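Local coordinates for beta-lactamase inhibitory protein BLIP-I (Streptomyces exfoliatus, PDB 3GMV) that probably binds to and inhibits class A beta-lactamases, at residues I11-T16 and W64-E69; I40-E45 and G53-T58; L89-A94 and G145-R150; V106-S111 and K124-A129; P135-F140 and Y151-T156. All blocks are in the same frame, centred on the assembly; numbering follows the deposited sequence.

Interaction 1: I11-T16 and W64-E69; sequences IQFGMT and WSKRNE. With TAM (tris(hydroxyethyl)aminomethane), chain B.
I11-F13 runs roughly against W64-K66, with end-to-end directions 143° apart, and the backbones come nearest at F13 and W64, whose CA atoms are 5.5 Å apart. F13 and G14 are the two central residues of a type II turn from Q12 to M15. F13 and K66 carry the contact about equally. The K66 chain is extended to CD and then bends (chi3 61°), which turns CE toward the I11 carbonyl. K66 NZ donates to I11 O at 2.8 Å. On the way, K66 CD passes over one face of the F13 ring, 4.2 Å from its centroid, in a CH-pi contact. The same ring also meets the strand backbone: F13 CE1 is 3.4 Å from W64 O, and S65 N lies at the ring edge, near its plane. W64 points away from the loop. The amine N of the bound TAM sits 3.2 Å above the centre of one indole face, and S65 CB lies off-centre over the opposite face. K66 NZ also bonds Y8 O of helix 5-10. A carbonyl of that helix's last turn and one just past its end therefore hold the buried ammonium. They would be expected to stabilise its positive charge.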
# COMPACT_ATOMS: atom_id res chain seq x y z
N ILE A 11 6.11 -7.84 -8.63
CA ILE A 11 6.65 -8.38 -7.37
C ILE A 11 5.49 -9.06 -6.63
O ILE A 11 4.42 -8.47 -6.50
CB ILE A 11 7.30 -7.28 -6.52
CG1 ILE A 11 8.64 -6.92 -7.19
CG2 ILE A 11 7.58 -7.74 -5.09
CD1 ILE A 11 9.21 -5.53 -6.80
N GLN A 12 5.72 -10.31 -6.19
CA GLN A 12 4.65 -11.15 -5.68
C GLN A 12 5.02 -11.83 -4.37
O GLN A 12 6.19 -12.17 -4.13
CB GLN A 12 4.32 -12.23 -6.73
CG GLN A 12 3.54 -11.63 -7.92
CD GLN A 12 3.45 -12.54 -9.09
OE1 GLN A 12 4.06 -12.28 -10.14
NE2 GLN A 12 2.68 -13.61 -8.94
N PHE A 13 4.01 -12.09 -3.55
CA PHE A 13 4.31 -12.72 -2.26
C PHE A 13 4.97 -14.08 -2.45
O PHE A 13 4.62 -14.86 -3.37
CB PHE A 13 3.04 -12.83 -1.41
CG PHE A 13 2.46 -11.47 -1.09
CD1 PHE A 13 3.12 -10.61 -0.20
CD2 PHE A 13 1.33 -11.02 -1.75
CE1 PHE A 13 2.62 -9.34 0.05
CE2 PHE A 13 0.83 -9.74 -1.50
CZ PHE A 13 1.47 -8.91 -0.60
N GLY A 14 5.94 -14.35 -1.58
CA GLY A 14 6.72 -15.59 -1.64
C GLY A 14 8.03 -15.44 -2.40
O GLY A 14 8.94 -16.29 -2.24
N MET A 15 8.15 -14.42 -3.25
CA MET A 15 9.41 -14.23 -3.98
C MET A 15 10.59 -14.06 -3.04
O MET A 15 10.47 -13.53 -1.93
CB MET A 15 9.38 -13.05 -4.94
CG MET A 15 8.51 -13.25 -6.15
SD MET A 15 8.65 -11.85 -7.24
CE MET A 15 7.89 -12.50 -8.76
N THR A 16 11.76 -14.48 -3.51
CA THR A 16 12.96 -14.28 -2.69
C THR A 16 13.43 -12.82 -2.69
O THR A 16 13.05 -12.01 -3.55
CB THR A 16 14.14 -15.13 -3.18
OG1 THR A 16 14.58 -14.66 -4.46
CG2 THR A 16 13.77 -16.63 -3.28
N TRP A 64 6.65 -11.25 2.37
CA TRP A 64 5.34 -11.36 3.00
C TRP A 64 4.62 -10.01 2.99
O TRP A 64 3.42 -9.94 3.26
CB TRP A 64 5.48 -11.86 4.47
CG TRP A 64 6.16 -10.88 5.37
CD1 TRP A 64 7.51 -10.74 5.56
CD2 TRP A 64 5.54 -9.87 6.17
NE1 TRP A 64 7.77 -9.71 6.43
CE2 TRP A 64 6.58 -9.16 6.82
CE3 TRP A 64 4.22 -9.49 6.41
CZ2 TRP A 64 6.34 -8.08 7.68
CZ3 TRP A 64 3.98 -8.42 7.29
CH2 TRP A 64 5.03 -7.74 7.91
N SER A 65 5.33 -8.92 2.70
CA SER A 65 4.72 -7.60 2.81
C SER A 65 5.15 -6.66 1.66
O SER A 65 6.33 -6.56 1.37
CB SER A 65 5.13 -6.95 4.13
OG SER A 65 4.57 -5.63 4.22
N LYS A 66 4.17 -5.99 1.06
CA LYS A 66 4.40 -4.91 0.12
C LYS A 66 3.73 -3.66 0.64
O LYS A 66 2.59 -3.72 1.09
CB LYS A 66 3.77 -5.25 -1.24
CG LYS A 66 4.36 -6.50 -1.89
CD LYS A 66 3.58 -6.99 -3.12
CE LYS A 66 3.55 -5.97 -4.23
NZ LYS A 66 2.77 -6.52 -5.38
N ARG A 67 4.41 -2.53 0.51
CA ARG A 67 3.80 -1.26 0.88
C ARG A 67 4.28 -0.23 -0.13
O ARG A 67 5.32 -0.42 -0.79
CB ARG A 67 4.19 -0.84 2.32
CG ARG A 67 5.69 -0.54 2.54
CD ARG A 67 6.03 -0.49 4.05
NE ARG A 67 7.45 -0.25 4.27
CZ ARG A 67 7.99 0.95 4.45
NH1 ARG A 67 7.24 2.04 4.42
NH2 ARG A 67 9.29 1.07 4.66
N ASN A 68 3.52 0.85 -0.27
CA ASN A 68 3.97 1.94 -1.10
C ASN A 68 3.27 3.22 -0.71
O ASN A 68 2.22 3.22 -0.03
CB ASN A 68 3.68 1.63 -2.58
CG ASN A 68 2.24 1.93 -2.96
OD1 ASN A 68 1.90 3.08 -3.27
ND2 ASN A 68 1.39 0.88 -3.01
N GLU A 69 3.87 4.34 -1.11
CA GLU A 69 3.13 5.59 -1.13
C GLU A 69 3.32 6.21 -2.49
O GLU A 69 4.43 6.22 -3.04
CB GLU A 69 3.60 6.54 -0.04
CG GLU A 69 3.13 6.11 1.35
CD GLU A 69 3.48 7.15 2.39
OE1 GLU A 69 4.61 7.09 2.90
OE2 GLU A 69 2.63 8.02 2.69
C TAM B . 6.35 -11.62 10.26
C1 TAM B . 5.77 -10.36 10.87
C2 TAM B . 5.86 -12.86 11.00
C3 TAM B . 7.86 -11.55 10.30
C4 TAM B . 4.27 -10.29 10.63
C5 TAM B . 4.41 -12.71 11.47
C6 TAM B . 8.49 -12.63 9.43
N TAM B . 5.93 -11.69 8.86
O4 TAM B . 3.78 -9.05 11.18
O5 TAM B . 4.35 -12.78 12.91
O6 TAM B . 7.49 -13.51 8.93

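Interaction 2: I40-E45 and G53-T58; sequences ILCFTE and GGFSFT. With TAM (tris(hydroxyethyl)aminomethane), chain B.
Two adjacent glycines, G53 and G54, pair with C42 and L41 here, and larger side chains lie close over their backbone. The F55 ring leans back along its own strand, so that F55 CZ comes 4.2 Å from G53 CA. On the other face of the sheet, L41 covers the glycine pair. L41 CG is anti to the backbone N (chi1 -176°), and CD1 reaches G53 O at 3.4 Å. The strands are antiparallel, at 167°. I40 with F55 and C42 with G53 are hydrogen-bonded pairs, and L41 with G54 is the non-hydrogen-bonded pair between them. C42 N to G53 O is 2.9 Å, and G53 N to C42 O is 2.8 Å. I40, C42 and F55 share one face. There C42 SG, disulfide-bonded to C30, lies at the edge of the F55 ring, 4.2 Å from F55 CE2. This is a sulfur-aromatic contact. I40 CD1 crosses to the F57 ring, 3.8 Å from F57 CE1, and I40 CG2 packs against F55 CD2. F17, V20 and W21 of helix 17-24 cover this apolar side. At the far end of the segment, T58 CG2 is 3.5 Å from O6 of the bound TAM. The pairing forms a beta hairpin, and with the helix packed on one face it is typical of a two-layer alpha/beta sandwich.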
# COMPACT_ATOMS: atom_id res chain seq x y z
N ILE A 40 13.77 -4.11 1.62
CA ILE A 40 14.22 -3.39 0.43
C ILE A 40 13.32 -2.21 0.27
O ILE A 40 12.11 -2.35 0.45
CB ILE A 40 14.07 -4.29 -0.85
CG1 ILE A 40 15.05 -5.48 -0.78
CG2 ILE A 40 14.32 -3.48 -2.11
CD1 ILE A 40 14.83 -6.56 -1.85
N LEU A 41 13.86 -1.07 -0.16
CA LEU A 41 13.03 0.10 -0.45
C LEU A 41 13.50 0.63 -1.80
O LEU A 41 14.71 0.76 -2.03
CB LEU A 41 13.29 1.17 0.61
CG LEU A 41 12.49 2.47 0.59
CD1 LEU A 41 11.03 2.16 0.77
CD2 LEU A 41 12.98 3.39 1.73
N CYS A 42 12.55 0.90 -2.70
CA CYS A 42 12.87 1.40 -4.05
C CYS A 42 12.04 2.66 -4.28
O CYS A 42 10.84 2.66 -4.05
CB CYS A 42 12.54 0.36 -5.13
SG CYS A 42 13.20 -1.34 -4.84
N PHE A 43 12.68 3.72 -4.77
CA PHE A 43 12.01 5.00 -5.06
C PHE A 43 11.89 5.18 -6.57
O PHE A 43 12.79 4.80 -7.30
CB PHE A 43 12.81 6.17 -4.47
CG PHE A 43 12.65 6.33 -2.97
CD1 PHE A 43 11.58 7.02 -2.44
CD2 PHE A 43 13.61 5.80 -2.10
CE1 PHE A 43 11.44 7.18 -1.06
CE2 PHE A 43 13.48 5.95 -0.73
CZ PHE A 43 12.39 6.64 -0.20
N THR A 44 10.79 5.74 -7.06
CA THR A 44 10.64 5.93 -8.49
C THR A 44 11.27 7.27 -8.92
O THR A 44 11.52 7.46 -10.09
CB THR A 44 9.16 5.97 -8.93
OG1 THR A 44 8.52 7.12 -8.35
CG2 THR A 44 8.43 4.68 -8.48
N GLU A 45 11.48 8.17 -7.97
CA GLU A 45 12.05 9.50 -8.26
C GLU A 45 13.01 9.91 -7.18
O GLU A 45 13.04 9.31 -6.11
CB GLU A 45 10.92 10.55 -8.33
CG GLU A 45 9.95 10.26 -9.42
CD GLU A 45 8.78 11.23 -9.46
OE1 GLU A 45 8.72 12.16 -8.64
OE2 GLU A 45 7.89 11.05 -10.32
N GLY A 53 8.24 1.86 -3.21
CA GLY A 53 7.70 0.58 -2.73
C GLY A 53 8.65 0.04 -1.66
O GLY A 53 9.89 0.19 -1.77
N GLY A 54 8.10 -0.59 -0.63
CA GLY A 54 8.92 -1.24 0.41
C GLY A 54 8.52 -2.70 0.49
O GLY A 54 7.33 -3.04 0.37
N PHE A 55 9.50 -3.59 0.67
CA PHE A 55 9.26 -5.02 0.62
C PHE A 55 9.94 -5.66 1.82
O PHE A 55 11.13 -5.42 2.05
CB PHE A 55 9.87 -5.56 -0.69
CG PHE A 55 9.37 -4.83 -1.87
CD1 PHE A 55 8.06 -5.03 -2.30
CD2 PHE A 55 10.13 -3.83 -2.46
CE1 PHE A 55 7.55 -4.31 -3.38
CE2 PHE A 55 9.64 -3.10 -3.55
CZ PHE A 55 8.34 -3.32 -4.02
N SER A 56 9.21 -6.49 2.56
CA SER A 56 9.79 -7.15 3.73
C SER A 56 9.68 -8.65 3.61
O SER A 56 8.76 -9.16 2.94
CB SER A 56 9.14 -6.66 5.02
OG SER A 56 9.44 -5.28 5.19
N PHE A 57 10.63 -9.34 4.23
CA PHE A 57 10.84 -10.78 4.03
C PHE A 57 10.77 -11.59 5.32
O PHE A 57 11.12 -11.11 6.36
CB PHE A 57 12.20 -10.99 3.37
CG PHE A 57 12.29 -10.31 2.05
CD1 PHE A 57 12.65 -8.97 1.95
CD2 PHE A 57 11.85 -10.97 0.92
CE1 PHE A 57 12.67 -8.32 0.72
CE2 PHE A 57 11.88 -10.34 -0.33
CZ PHE A 57 12.27 -9.03 -0.44
N THR A 58 10.32 -12.85 5.22
CA THR A 58 10.30 -13.72 6.40
C THR A 58 11.72 -14.18 6.73
O THR A 58 12.69 -13.95 6.00
CB THR A 58 9.46 -14.98 6.14
OG1 THR A 58 10.12 -15.70 5.11
CG2 THR A 58 8.04 -14.65 5.69
C TAM B . 6.35 -11.62 10.26
C1 TAM B . 5.77 -10.36 10.87
C2 TAM B . 5.86 -12.86 11.00
C3 TAM B . 7.86 -11.55 10.30
C4 TAM B . 4.27 -10.29 10.63
C5 TAM B . 4.41 -12.71 11.47
C6 TAM B . 8.49 -12.63 9.43
N TAM B . 5.93 -11.69 8.86
O4 TAM B . 3.78 -9.05 11.18
O5 TAM B . 4.35 -12.78 12.91
O6 TAM B . 7.49 -13.51 8.93

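Interaction 3: L89-A94 and G145-R150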
# COMPACT_ATOMS: atom_id res chain seq x y z
N LEU A 89 -15.39 0.11 12.23
CA LEU A 89 -14.64 -1.15 12.35
C LEU A 89 -15.61 -2.33 12.37
O LEU A 89 -16.69 -2.23 12.98
CB LEU A 89 -13.78 -1.15 13.63
CG LEU A 89 -12.71 -0.05 13.62
CD1 LEU A 89 -11.75 -0.21 14.81
CD2 LEU A 89 -11.94 -0.03 12.32
N GLY A 90 -15.25 -3.41 11.68
CA GLY A 90 -16.04 -4.64 11.68
C GLY A 90 -16.94 -4.76 10.47
O GLY A 90 -17.49 -5.84 10.21
N MET A 91 -17.14 -3.66 9.74
CA MET A 91 -17.94 -3.72 8.49
C MET A 91 -17.21 -4.55 7.45
O MET A 91 -15.98 -4.65 7.49
CB MET A 91 -18.28 -2.31 7.97
CG MET A 91 -17.18 -1.65 7.12
SD MET A 91 -17.42 0.12 6.84
CE MET A 91 -19.06 0.19 6.13
N THR A 92 -17.95 -5.19 6.53
CA THR A 92 -17.33 -5.97 5.51
C THR A 92 -16.81 -5.08 4.41
O THR A 92 -17.20 -3.93 4.32
CB THR A 92 -18.31 -6.95 4.85
OG1 THR A 92 -19.31 -6.20 4.16
CG2 THR A 92 -18.97 -7.83 5.92
N GLU A 93 -15.92 -5.63 3.59
CA GLU A 93 -15.41 -4.92 2.44
C GLU A 93 -16.57 -4.48 1.55
O GLU A 93 -16.57 -3.36 1.03
CB GLU A 93 -14.39 -5.75 1.66
CG GLU A 93 -13.94 -5.05 0.40
CD GLU A 93 -12.84 -5.74 -0.32
OE1 GLU A 93 -12.63 -6.95 -0.04
OE2 GLU A 93 -12.17 -5.07 -1.15
N ALA A 94 -17.57 -5.35 1.38
CA ALA A 94 -18.76 -4.98 0.59
C ALA A 94 -19.43 -3.72 1.17
O ALA A 94 -19.73 -2.79 0.42
CB ALA A 94 -19.79 -6.15 0.52
N GLY A 145 -10.94 -9.28 4.48
CA GLY A 145 -12.13 -8.66 3.93
C GLY A 145 -13.05 -8.00 4.94
O GLY A 145 -14.22 -7.76 4.62
N VAL A 146 -12.51 -7.70 6.12
CA VAL A 146 -13.27 -6.97 7.17
C VAL A 146 -12.51 -5.70 7.60
O VAL A 146 -11.28 -5.70 7.71
CB VAL A 146 -13.52 -7.86 8.38
CG1 VAL A 146 -14.21 -7.07 9.55
CG2 VAL A 146 -14.33 -9.12 7.96
N LEU A 147 -13.25 -4.61 7.81
CA LEU A 147 -12.56 -3.36 8.18
C LEU A 147 -11.92 -3.42 9.58
O LEU A 147 -12.62 -3.59 10.59
CB LEU A 147 -13.50 -2.15 8.03
CG LEU A 147 -12.82 -0.77 8.19
CD1 LEU A 147 -11.89 -0.47 7.00
CD2 LEU A 147 -13.89 0.32 8.23
N THR A 148 -10.59 -3.32 9.65
CA THR A 148 -9.88 -3.38 10.92
C THR A 148 -9.16 -2.07 11.27
O THR A 148 -8.61 -1.95 12.36
CB THR A 148 -8.87 -4.57 10.93
OG1 THR A 148 -8.05 -4.47 9.76
CG2 THR A 148 -9.62 -5.91 10.88
N TYR A 149 -9.16 -1.10 10.35
CA TYR A 149 -8.59 0.23 10.67
C TYR A 149 -9.25 1.30 9.83
O TYR A 149 -9.41 1.11 8.64
CB TYR A 149 -7.09 0.27 10.39
CG TYR A 149 -6.44 1.59 10.79
CD1 TYR A 149 -6.30 1.94 12.13
CD2 TYR A 149 -5.99 2.49 9.84
CE1 TYR A 149 -5.70 3.13 12.53
CE2 TYR A 149 -5.39 3.74 10.24
CZ TYR A 149 -5.27 4.03 11.58
OH TYR A 149 -4.69 5.21 11.98
N ARG A 150 -9.58 2.44 10.42
CA ARG A 150 -10.11 3.56 9.64
C ARG A 150 -9.55 4.84 10.27
O ARG A 150 -9.45 4.94 11.50
CB ARG A 150 -11.65 3.54 9.64
CG ARG A 150 -12.28 3.44 11.08
CD ARG A 150 -13.83 3.26 11.01
NE ARG A 150 -14.57 4.48 10.62
CZ ARG A 150 -14.90 5.47 11.46
NH1 ARG A 150 -14.51 5.45 12.74
NH2 ARG A 150 -15.61 6.51 11.02
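L147, on the outermost strand 146-153, is bonded through its backbone to G90 and M91 in the loop that leads into helix 93-99. G90 N donates to L147 O at 2.9 Å. L147 N returns a 2.7 Å bond to M91 O that is almost straight, 178° at the hydrogen. E93 N, at the start of the helix, bonds G145 O at 2.9 Å and sits above that carbonyl plane, 38° out of it. The side chains of M91 and L147 lie side by side and point the same way, with M91 SD 3.8 Å from L147 CD2. L89 reaches further along the strand. Its CD2 rests 3.6 Å from Y149 N, beside the T148-Y149 peptide, and 3.7 Å from R150 CG. V146 CG1 packs on the carbonyl oxygens of G90 and M91. T92, the N-cap of helix 93-99, is bridged through its backbone to V146, which places the strand beside the helix start. The guanidinium of R150 bonds Y84 and T87, and E93 OE2 bonds W97 within the helix. The other edge of the strand pairs with strand 137-143, where T148 and Y149 form a classic bulge opposite H141, and L147 and R150 pack on F140.

Interaction 4: V106-S111 and K124-A129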
# COMPACT_ATOMS: atom_id res chain seq x y z
N VAL A 106 -6.75 4.09 -3.60
CA VAL A 106 -5.75 3.24 -4.22
C VAL A 106 -5.14 2.39 -3.12
O VAL A 106 -5.27 2.71 -1.94
CB VAL A 106 -4.59 4.07 -4.85
CG1 VAL A 106 -5.12 4.98 -5.94
CG2 VAL A 106 -3.81 4.85 -3.75
N SER A 107 -4.41 1.34 -3.53
CA SER A 107 -3.66 0.54 -2.56
C SER A 107 -2.34 1.14 -2.13
O SER A 107 -1.52 1.57 -2.97
CB SER A 107 -3.47 -0.89 -3.07
OG SER A 107 -2.81 -1.69 -2.09
N GLN A 108 -2.12 1.19 -0.82
CA GLN A 108 -0.81 1.49 -0.28
C GLN A 108 -0.16 0.27 0.35
O GLN A 108 0.84 0.37 1.08
CB GLN A 108 -0.91 2.65 0.74
CG GLN A 108 -1.07 3.99 -0.00
CD GLN A 108 -0.89 5.17 0.92
OE1 GLN A 108 -0.87 5.02 2.14
NE2 GLN A 108 -0.73 6.34 0.34
N GLY A 109 -0.73 -0.91 0.13
CA GLY A 109 -0.05 -2.08 0.67
C GLY A 109 -0.89 -3.33 0.79
O GLY A 109 -2.13 -3.27 0.90
N GLU A 110 -0.22 -4.49 0.78
CA GLU A 110 -0.87 -5.79 1.03
C GLU A 110 0.13 -6.64 1.80
O GLU A 110 1.34 -6.52 1.59
CB GLU A 110 -1.27 -6.51 -0.27
CG GLU A 110 -2.40 -5.85 -1.06
CD GLU A 110 -2.75 -6.60 -2.31
OE1 GLU A 110 -1.88 -7.32 -2.84
OE2 GLU A 110 -3.90 -6.45 -2.78
N SER A 111 -0.34 -7.51 2.70
CA SER A 111 0.62 -8.34 3.40
C SER A 111 -0.03 -9.63 3.89
O SER A 111 -1.24 -9.66 4.13
CB SER A 111 1.25 -7.58 4.58
OG SER A 111 0.31 -7.43 5.64
N LYS A 124 -4.27 -2.34 2.52
CA LYS A 124 -4.30 -0.97 3.01
C LYS A 124 -4.73 -0.08 1.87
O LYS A 124 -4.08 -0.05 0.82
CB LYS A 124 -2.92 -0.53 3.53
CG LYS A 124 -2.46 -1.29 4.82
CD LYS A 124 -1.24 -0.62 5.45
CE LYS A 124 -0.81 -1.45 6.68
NZ LYS A 124 0.44 -0.93 7.33
N TYR A 125 -5.84 0.64 2.08
CA TYR A 125 -6.33 1.60 1.10
C TYR A 125 -6.17 3.06 1.57
O TYR A 125 -6.33 3.39 2.75
CB TYR A 125 -7.79 1.29 0.79
CG TYR A 125 -7.99 0.14 -0.16
CD1 TYR A 125 -7.89 0.34 -1.53
CD2 TYR A 125 -8.28 -1.15 0.30
CE1 TYR A 125 -8.09 -0.71 -2.42
CE2 TYR A 125 -8.49 -2.22 -0.59
CZ TYR A 125 -8.38 -1.97 -1.95
OH TYR A 125 -8.57 -2.96 -2.88
N TYR A 126 -5.82 3.92 0.62
CA TYR A 126 -5.68 5.34 0.88
C TYR A 126 -6.61 6.06 -0.07
O TYR A 126 -6.56 5.87 -1.29
CB TYR A 126 -4.24 5.71 0.59
CG TYR A 126 -3.95 7.20 0.49
CD1 TYR A 126 -3.94 8.01 1.61
CD2 TYR A 126 -3.71 7.79 -0.75
CE1 TYR A 126 -3.64 9.40 1.49
CE2 TYR A 126 -3.42 9.15 -0.87
CZ TYR A 126 -3.39 9.93 0.24
OH TYR A 126 -3.12 11.28 0.07
N CYS A 127 -7.51 6.85 0.48
CA CYS A 127 -8.51 7.51 -0.34
C CYS A 127 -8.32 9.03 -0.31
O CYS A 127 -8.61 9.67 0.71
CB CYS A 127 -9.90 7.14 0.18
SG CYS A 127 -10.20 5.39 0.26
N ALA A 128 -7.88 9.61 -1.42
CA ALA A 128 -7.61 11.07 -1.44
C ALA A 128 -8.89 11.82 -1.77
O ALA A 128 -9.65 11.39 -2.63
CB ALA A 128 -6.57 11.38 -2.51
N ALA A 129 -9.13 12.94 -1.08
CA ALA A 129 -10.29 13.76 -1.35
C ALA A 129 -10.06 14.71 -2.54
O ALA A 129 -11.02 15.30 -3.05
CB ALA A 129 -10.68 14.57 -0.09
O HOH W 1 -5.01 -2.57 -0.99
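K124 O is gripped from two sources. Q108 N donates to it at 2.8 Å, and a water donates to it at 3.2 Å. The same water lies 2.6 Å from S107 OG and over one face of the Y125 ring, offset toward the rim. S107 CA adds a CA-H...O contact to K124 O. Q108 and G109 both face K124 and form a classic beta bulge, with K124 N bonded to G109 O at 2.8 Å. Beyond the bulge the pairing is regular. V106 and Y126 are a hydrogen-bonded pair, and Y126 N to V106 O is 2.9 Å. Q108 makes the main side-chain contact. Its CG is anti to the carbonyl carbon (chi1 -76°) and the chain beyond is extended. The amide lies over the CB-CG side of Y126, with the planes 8° apart. Q108 NE2 is 3.3 Å from Y126 CG, off the ring centre. V106 CG2 meets the edge of that ring, 4.2 Å from Y126 CD2. Y125 lies on the same face as S107 and the water, and its ring meets W97 edge-to-face. Because the amide is nearly parallel to the Y126 ring, its N-H bonds do not point into the face. The contact is an offset amide-ring stack rather than an N-H...pi bond.

Interaction 5: P135-F140 and Y151-T156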
# COMPACT_ATOMS: atom_id res chain seq x y z
N PRO A 135 -3.31 15.89 0.02
CA PRO A 135 -4.72 16.24 0.11
C PRO A 135 -5.35 15.71 1.41
O PRO A 135 -4.76 14.86 2.08
CB PRO A 135 -5.32 15.52 -1.08
CG PRO A 135 -4.45 14.27 -1.26
CD PRO A 135 -3.05 14.69 -0.79
N PRO A 136 -6.54 16.22 1.77
CA PRO A 136 -7.33 15.57 2.82
C PRO A 136 -7.54 14.11 2.40
O PRO A 136 -7.58 13.83 1.22
CB PRO A 136 -8.66 16.33 2.79
CG PRO A 136 -8.31 17.71 2.15
CD PRO A 136 -7.28 17.32 1.11
N SER A 137 -7.62 13.18 3.35
CA SER A 137 -7.71 11.78 2.95
C SER A 137 -8.35 10.94 4.02
O SER A 137 -8.54 11.37 5.16
CB SER A 137 -6.31 11.21 2.64
OG SER A 137 -5.52 11.14 3.82
N ALA A 138 -8.72 9.73 3.62
CA ALA A 138 -9.05 8.69 4.59
C ALA A 138 -8.23 7.44 4.28
O ALA A 138 -7.83 7.21 3.13
CB ALA A 138 -10.55 8.39 4.56
N SER A 139 -7.96 6.65 5.32
CA SER A 139 -7.27 5.37 5.20
C SER A 139 -8.19 4.29 5.74
O SER A 139 -8.83 4.47 6.79
CB SER A 139 -5.99 5.37 6.04
OG SER A 139 -5.08 6.33 5.51
N PHE A 140 -8.19 3.14 5.08
CA PHE A 140 -9.01 2.02 5.49
C PHE A 140 -8.17 0.78 5.33
O PHE A 140 -7.61 0.56 4.27
CB PHE A 140 -10.24 1.90 4.56
CG PHE A 140 -11.16 3.08 4.64
CD1 PHE A 140 -11.96 3.28 5.77
CD2 PHE A 140 -11.29 3.95 3.56
CE1 PHE A 140 -12.82 4.39 5.82
CE2 PHE A 140 -12.18 5.03 3.60
CZ PHE A 140 -12.93 5.26 4.73
N TYR A 151 -9.15 5.78 9.44
CA TYR A 151 -8.60 7.05 9.91
C TYR A 151 -8.94 8.11 8.87
O TYR A 151 -8.99 7.80 7.67
CB TYR A 151 -7.08 6.93 10.05
CG TYR A 151 -6.47 8.13 10.72
CD1 TYR A 151 -6.51 8.26 12.11
CD2 TYR A 151 -5.84 9.12 9.97
CE1 TYR A 151 -5.96 9.36 12.72
CE2 TYR A 151 -5.27 10.22 10.61
CZ TYR A 151 -5.34 10.32 11.97
OH TYR A 151 -4.79 11.44 12.57
N GLN A 152 -9.14 9.35 9.30
CA GLN A 152 -9.24 10.44 8.34
C GLN A 152 -8.52 11.70 8.78
O GLN A 152 -8.39 11.98 9.97
CB GLN A 152 -10.70 10.76 7.97
CG GLN A 152 -11.49 11.44 9.08
CD GLN A 152 -11.30 12.95 9.10
OE1 GLN A 152 -10.89 13.57 8.11
NE2 GLN A 152 -11.59 13.54 10.23
N ARG A 153 -8.02 12.44 7.80
CA ARG A 153 -7.31 13.68 8.07
C ARG A 153 -7.89 14.78 7.19
O ARG A 153 -7.82 14.71 5.96
CB ARG A 153 -5.83 13.50 7.73
CG ARG A 153 -5.62 13.17 6.23
CD ARG A 153 -4.24 13.60 5.70
NE ARG A 153 -4.10 13.50 4.24
CZ ARG A 153 -3.21 12.71 3.63
NH1 ARG A 153 -3.12 12.68 2.30
NH2 ARG A 153 -2.36 11.96 4.36
N SER A 154 -8.51 15.76 7.83
CA SER A 154 -8.92 16.99 7.17
C SER A 154 -10.05 16.86 6.18
O SER A 154 -10.23 17.76 5.36
CB SER A 154 -7.73 17.66 6.45
OG SER A 154 -6.76 18.03 7.41
N LEU A 155 -10.82 15.77 6.23
CA LEU A 155 -11.95 15.65 5.31
C LEU A 155 -12.99 16.72 5.55
O LEU A 155 -13.16 17.18 6.69
CB LEU A 155 -12.62 14.28 5.42
CG LEU A 155 -11.81 13.10 4.89
CD1 LEU A 155 -12.66 11.84 5.12
CD2 LEU A 155 -11.42 13.27 3.40
N THR A 156 -13.70 17.08 4.49
CA THR A 156 -14.84 18.00 4.53
C THR A 156 -16.05 17.16 4.23
O THR A 156 -15.98 16.29 3.35
CB THR A 156 -14.78 19.03 3.37
OG1 THR A 156 -13.62 19.84 3.51
CG2 THR A 156 -16.01 19.95 3.40
OXT THR A 156 -17.10 17.34 4.84
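S137-S139 and Y151-R153 pair in an antiparallel beta hairpin that forms one margin of the sheet. S137 with R153 and S139 with Y151 are hydrogen-bonded pairs, and A138 with Q152 is the non-hydrogen-bonded pair between them. S139 N to Y151 O is 2.8 Å. R153 extends the contact past the strand. Its chain is extended from CG to NE, and the guanidinium meets P135 side-on. R153 NE at 2.6 Å and R153 NH1 at 2.7 Å both donate to P135 O, which lies at the guanidinium edge, near its plane. Both bonds are bent, 141° and 134° at hydrogen. S137 CB lies over one face of the guanidinium. On the other side of the sheet L155 folds back. L155 CD1 is 4.1 Å from A138 CB, and L155 CD2 is 4.2 Å from P136 CB. Q152 bends at chi2 (85°), and its OE1 accepts a 2.9 Å bond from L155 N, which ties down the turn after the strand. P136 CB also touches S154 O. L81 and Y84 of helix 81-84 pack on L155, and Y84 also meets A138 and Q152. Strand 137-143 bonds strand 122-128 along its other edge, through A138 with C127 and F140 with Y125. P135 and S137 both touch Y126.

Overall arrangement
All five contacts reach one antiparallel sheet. Interaction 2 is the buried one; I40, aromatic rings and a disulfide sulfur pack beneath helix 17-24, over a strand with two glycines. Interaction 1 lies beside it, on the next strand, and is partly buried; a lysine amine bond is added to packing on a phenylalanine ring, and both contacts touch the TAM. Interaction 4 sits near the middle of the chain but at its surface, and uses a water and an amide stack. Its strands lie between those of interactions 1 and 2 and those of interactions 3 and 5. The last two share strand 146-153: interaction 3 ties it to a loop by backbone bonds at the surface, while interaction 5 pairs it in a hairpin finished by an arginine.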